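Local atomic coordinates of molybdenum cofactor carrier protein (Chlamydomonas reinhardtii, PDB entry 2IZ6), a protein that probably binds the molybdenum cofactor and carries or stores it in the alga. Residues Q40-G45 with K66-T71; P133-G138 with I165-Q170. All coordinates share one frame; numbering follows the deposited sequence. Where two conformers were deposited one is given.

Contact 1 (Q40-G45 with K66-T71); sequences QIATHG and KEAGGT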
loop_
_atom_site.group_PDB
_atom_site.type_symbol
_atom_site.label_atom_id
_atom_site.label_comp_id
_atom_site.label_asym_id
_atom_site.label_seq_id
_atom_site.Cartn_x
_atom_site.Cartn_y
_atom_site.Cartn_z
ATOM N N GLN A 40 5.479 -30.802 2.231
ATOM C CA GLN A 40 5.437 -31.104 3.648
ATOM C C GLN A 40 4.509 -30.189 4.303
ATOM O O GLN A 40 3.804 -30.571 5.241
ATOM C CB GLN A 40 6.858 -31.092 4.210
ATOM C CG GLN A 40 7.700 -32.206 3.619
ATOM C CD GLN A 40 7.147 -33.623 3.824
ATOM O OE1 GLN A 40 6.454 -33.916 4.837
ATOM N NE2 GLN A 40 7.517 -34.534 2.910
ATOM N N ILE A 41 4.471 -28.934 3.843
ATOM C CA ILE A 41 3.512 -28.011 4.417
ATOM C C ILE A 41 2.095 -28.544 4.231
ATOM O O ILE A 41 1.306 -28.495 5.157
ATOM C CB ILE A 41 3.691 -26.542 3.826
ATOM C CG1 ILE A 41 4.989 -25.947 4.369
ATOM C CG2 ILE A 41 2.449 -25.677 3.928
ATOM C CD1 ILE A 41 5.446 -24.745 3.581
ATOM N N ALA A 42 1.731 -28.910 3.049
ATOM C CA ALA A 42 0.391 -29.456 2.786
ATOM C C ALA A 42 0.066 -30.737 3.555
ATOM O O ALA A 42 -1.036 -30.907 4.062
ATOM C CB ALA A 42 0.206 -29.686 1.395
ATOM N N THR A 43 1.067 -31.565 3.676
ATOM C CA THR A 43 0.931 -32.869 4.354
ATOM C C THR A 43 0.644 -32.691 5.831
ATOM O O THR A 43 -0.110 -33.452 6.430
ATOM C CB THR A 43 2.189 -33.710 4.150
ATOM O OG1 THR A 43 2.413 -33.979 2.725
ATOM C CG2 THR A 43 2.099 -35.018 4.942
ATOM N N HIS A 44 1.207 -31.620 6.428
ATOM C CA HIS A 44 0.875 -31.219 7.768
ATOM C C HIS A 44 -0.449 -30.501 7.926
ATOM O O HIS A 44 -0.791 -30.069 9.021
ATOM C CB HIS A 44 2.039 -30.386 8.355
ATOM C CG HIS A 44 3.216 -31.218 8.746
ATOM N ND1 HIS A 44 4.109 -31.708 7.827
ATOM C CD2 HIS A 44 3.576 -31.742 9.949
ATOM C CE1 HIS A 44 5.012 -32.458 8.449
ATOM N NE2 HIS A 44 4.735 -32.460 9.745
ATOM N N GLY A 45 -1.219 -30.328 6.856
ATOM C CA GLY A 45 -2.505 -29.679 6.981
ATOM C C GLY A 45 -2.499 -28.187 7.029
ATOM O O GLY A 45 -3.469 -27.597 7.514
ATOM N N LYS A 66 0.231 -28.368 -3.853
ATOM C CA LYS A 66 -0.990 -28.785 -4.592
ATOM C C LYS A 66 -0.921 -30.280 -4.821
ATOM O O LYS A 66 -1.924 -31.011 -4.666
ATOM C CB LYS A 66 -1.103 -27.998 -5.895
ATOM C CG LYS A 66 -2.274 -28.340 -6.888
ATOM C CD LYS A 66 -3.689 -28.231 -6.311
ATOM C CE LYS A 66 -3.883 -27.131 -5.313
ATOM N NZ LYS A 66 -5.057 -27.501 -4.445
ATOM N N GLU A 67 0.257 -30.783 -5.139
ATOM C CA GLU A 67 0.448 -32.238 -5.339
ATOM C C GLU A 67 0.103 -33.096 -4.097
ATOM O O GLU A 67 -0.433 -34.212 -4.208
ATOM C CB GLU A 67 1.886 -32.506 -5.777
ATOM C CG GLU A 67 2.207 -33.980 -6.057
ATOM C CD GLU A 67 3.697 -34.263 -6.271
ATOM O OE1 GLU A 67 4.522 -33.322 -6.249
ATOM O OE2 GLU A 67 4.062 -35.461 -6.461
ATOM N N ALA A 68 0.437 -32.590 -2.909
ATOM C CA ALA A 68 0.145 -33.204 -1.653
ATOM C C ALA A 68 -1.271 -32.909 -1.137
ATOM O O ALA A 68 -1.614 -33.246 0.008
ATOM C CB ALA A 68 1.208 -32.714 -0.638
ATOM N N GLY A 69 -2.102 -32.246 -1.956
ATOM C CA GLY A 69 -3.496 -31.945 -1.566
ATOM C C GLY A 69 -3.760 -30.750 -0.702
ATOM O O GLY A 69 -4.857 -30.618 -0.155
ATOM N N GLY A 70 -2.776 -29.838 -0.577
ATOM C CA GLY A 70 -2.986 -28.709 0.256
ATOM C C GLY A 70 -3.606 -27.531 -0.474
ATOM O O GLY A 70 -3.760 -27.517 -1.697
ATOM N N THR A 71 -4.005 -26.562 0.315
ATOM C CA THR A 71 -4.663 -25.388 -0.153
ATOM C C THR A 71 -3.551 -24.325 -0.311
ATOM O O THR A 71 -2.667 -24.177 0.525
ATOM C CB THR A 71 -5.636 -24.827 0.877
ATOM O OG1 THR A 71 -6.766 -25.697 1.003
ATOM C CG2 THR A 71 -6.159 -23.456 0.489
HETATM O O HOH W 1 -0.255 -35.075 1.642
#

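Contact 2 (P133-G138 with I165-Q170); sequences PVVLLG and IAAVKQ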
loop_
_atom_site.group_PDB
_atom_site.type_symbol
_atom_site.label_atom_id
_atom_site.label_comp_id
_atom_site.label_asym_id
_atom_site.label_seq_id
_atom_site.Cartn_x
_atom_site.Cartn_y
_atom_site.Cartn_z
ATOM N N PRO A 133 8.131 -15.056 13.697
ATOM C CA PRO A 133 9.279 -15.920 13.471
ATOM C C PRO A 133 9.570 -16.245 12.022
ATOM O O PRO A 133 8.666 -16.334 11.213
ATOM C CB PRO A 133 8.924 -17.211 14.166
ATOM C CG PRO A 133 7.464 -17.216 14.106
ATOM C CD PRO A 133 6.960 -15.834 14.074
ATOM N N VAL A 134 10.832 -16.349 11.747
ATOM C CA VAL A 134 11.279 -16.648 10.400
ATOM C C VAL A 134 12.241 -17.869 10.359
ATOM O O VAL A 134 13.151 -18.011 11.190
ATOM C CB VAL A 134 11.960 -15.400 9.752
ATOM C CG1 VAL A 134 12.446 -15.723 8.333
ATOM C CG2 VAL A 134 11.044 -14.181 9.673
ATOM N N VAL A 135 12.017 -18.723 9.393
ATOM C CA VAL A 135 12.892 -19.849 9.111
ATOM C C VAL A 135 13.727 -19.669 7.830
ATOM O O VAL A 135 13.156 -19.362 6.797
ATOM C CB VAL A 135 12.104 -21.180 9.048
ATOM C CG1 VAL A 135 13.030 -22.343 8.809
ATOM C CG2 VAL A 135 11.345 -21.445 10.318
ATOM N N LEU A 136 15.058 -19.686 7.961
ATOM C CA LEU A 136 15.947 -19.462 6.848
ATOM C C LEU A 136 16.504 -20.776 6.374
ATOM O O LEU A 136 17.287 -21.412 7.080
ATOM C CB LEU A 136 17.083 -18.532 7.291
ATOM C CG LEU A 136 16.704 -17.149 7.819
ATOM C CD1 LEU A 136 18.004 -16.355 8.186
ATOM C CD2 LEU A 136 15.850 -16.386 6.842
ATOM N N LEU A 137 16.167 -21.133 5.133
ATOM C CA LEU A 137 16.580 -22.406 4.503
ATOM C C LEU A 137 17.356 -22.071 3.225
ATOM O O LEU A 137 16.877 -21.370 2.355
ATOM C CB LEU A 137 15.378 -23.291 4.190
ATOM C CG LEU A 137 15.657 -24.599 3.399
ATOM C CD1 LEU A 137 16.538 -25.474 4.240
ATOM C CD2 LEU A 137 14.299 -25.288 3.045
ATOM N N GLY A 138 18.561 -22.574 3.156
ATOM C CA GLY A 138 19.403 -22.407 1.954
ATOM C C GLY A 138 19.857 -20.995 1.694
ATOM O O GLY A 138 20.082 -20.606 0.538
ATOM N N ILE A 165 10.664 -27.807 8.555
ATOM C CA ILE A 165 9.366 -28.282 8.950
ATOM C C ILE A 165 9.284 -28.490 10.467
ATOM O O ILE A 165 8.336 -28.137 11.114
ATOM C CB ILE A 165 8.981 -29.552 8.138
ATOM C CG1 ILE A 165 8.805 -29.207 6.650
ATOM C CG2 ILE A 165 7.748 -30.275 8.753
ATOM C CD1 ILE A 165 7.541 -28.332 6.346
ATOM N N ALA A 166 10.328 -29.083 11.042
ATOM C CA ALA A 166 10.375 -29.258 12.482
ATOM C C ALA A 166 10.335 -27.948 13.190
ATOM O O ALA A 166 9.659 -27.847 14.218
ATOM C CB ALA A 166 11.654 -30.049 12.864
ATOM N N ALA A 167 11.038 -26.926 12.680
ATOM C CA ALA A 167 11.016 -25.568 13.296
ATOM C C ALA A 167 9.603 -24.972 13.254
ATOM O O ALA A 167 9.086 -24.474 14.262
ATOM C CB ALA A 167 12.017 -24.659 12.638
ATOM N N VAL A 168 8.969 -25.068 12.090
ATOM C CA VAL A 168 7.626 -24.592 11.928
ATOM C C VAL A 168 6.679 -25.324 12.926
ATOM O O VAL A 168 5.867 -24.726 13.571
ATOM C CB VAL A 168 7.118 -24.738 10.495
ATOM C CG1 VAL A 168 5.626 -24.307 10.380
ATOM C CG2 VAL A 168 7.965 -23.891 9.506
ATOM N N LYS A 169 6.756 -26.637 12.947
ATOM C CA LYS A 169 5.862 -27.420 13.773
ATOM C C LYS A 169 6.006 -27.016 15.238
ATOM O O LYS A 169 5.006 -26.862 15.947
ATOM C CB LYS A 169 6.165 -28.931 13.567
ATOM C CG LYS A 169 5.180 -29.897 14.086
ATOM C CD LYS A 169 5.524 -31.366 13.602
ATOM C CE LYS A 169 4.748 -32.410 14.342
ATOM N NZ LYS A 169 5.209 -33.774 13.804
ATOM N N GLN A 170 7.228 -26.789 15.713
ATOM C CA GLN A 170 7.484 -26.437 17.128
ATOM C C GLN A 170 6.906 -25.049 17.449
ATOM O O GLN A 170 6.289 -24.809 18.492
ATOM C CB GLN A 170 9.006 -26.428 17.353
ATOM C CG GLN A 170 9.510 -26.101 18.741
ATOM C CD GLN A 170 11.069 -26.161 18.809
ATOM O OE1 GLN A 170 11.744 -26.392 17.773
ATOM N NE2 GLN A 170 11.629 -26.004 20.012
#

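Contact 1 (Q40-G45 with K66-T71)
Ala42, on the last turn of helix 28-43, presses its methyl group against the backbone of Gly70. Ala42 CB lies 3.5 Å from Gly70 CA, and the CA atoms of Ala42 and Gly70 are 4.3 Å apart. Gly70 has no side chain, and this leaves room for the Ala42 methyl against its backbone. The same Ala42 CB meets Ala68 CB at 3.8 Å, a small apolar contact. Thr43 stands beside it, with OG1 3.8 Å from Ala68 CB. Its chi1 of -61° sets OG1 beside the backbone N, where it also bonds to Lys39 O one turn back. A water joins the two segments at this edge. It donates to Thr43 OG1 and, at 2.8 Å, to Ala68 O.

Both helices end here in Schellman motifs, with Gly45 and Gly69 at positive phi. Farther out, His44 ND1 donates to Gln40 O at 2.8 Å, with that oxygen in the ring plane. The backbone N of His44 also bonds to Gln40 O, so two N-H groups of one residue grip this oxygen. Lys66 NZ holds Gly70 O nearly end-on at 3.0 Å and forms a salt bridge with Asp89.

The contact thus joins the C-terminal ends of helices 28-43 and 57-67. Ile41 turns to strand 15-19 of the parallel sheet, and Thr71 shares a backbone hydrogen bond with Leu48 of strand 47-51 as the chain leads into strand 72-76.

Contact 2 (P133-G138 with I165-Q170)
Val135 faces helix 161-173 from strand 134-137 and contributes the most buried surface to this contact. One of its methyls does the touching. Val135 CG2 meets Ala167 CB at 4.0 Å and Val168 CG2 at 4.3 Å. The three groups make a small apolar cluster with no hydrogen bond across it. The rotation of Val135 explains the choice of branch. CG1 is anti to the backbone N, chi1 -178°, which places CG2 beside that N and directs it at the helix.

Ala167 points its CB toward the strand. The CA atoms of Val135 and Ala167 are 7.3 Å apart, and the methyl groups fill the gap between the two backbones. Val168 approaches the same Val135 methyl with its CG2 branch alone. The two helix residues are consecutive, and both reach a single methyl group. These are ordinary van der Waals distances.

Val135 and Val168 are both buried, and their contact forms part of the hydrophobic layer between sheet and helix. Val168 also touches Val112 on strand 110-114 and Trp46. Val135 packs on Val110 and Val112, and its backbone bonds to Leu111 and Ala113 of that strand. On the opposite face of strand 134-137, Val134 meets Val124, Ala127 and Leu128 of helix 118-129. Strand 134-137 therefore lies between helices 161-173 and 118-129, with strands 110-114 and 155-158 as its parallel neighbours.

In the fold
Contact 1 and contact 2 follow one another along the chain, and their centres lie about 16 Å apart. They touch through segments 40-45 and 165-170, where Gln40 and Ile41 at the end of helix 28-43, and His44 just after it, meet Ile165 of helix 161-173. Ile165 CG2 comes within 3.5 Å of His44 CE1. Ile165 CD1 lies 3.6 Å from Gln40 CB. The aliphatic part of Lys169 adds a looser approach, with CD 4.1 Å from His44 NE2. Contact 1 joins helix 57-67 to helix 28-43, the touching residues join helix 28-43 to helix 161-173, and contact 2 joins that helix to strand 134-137 of the central parallel sheet.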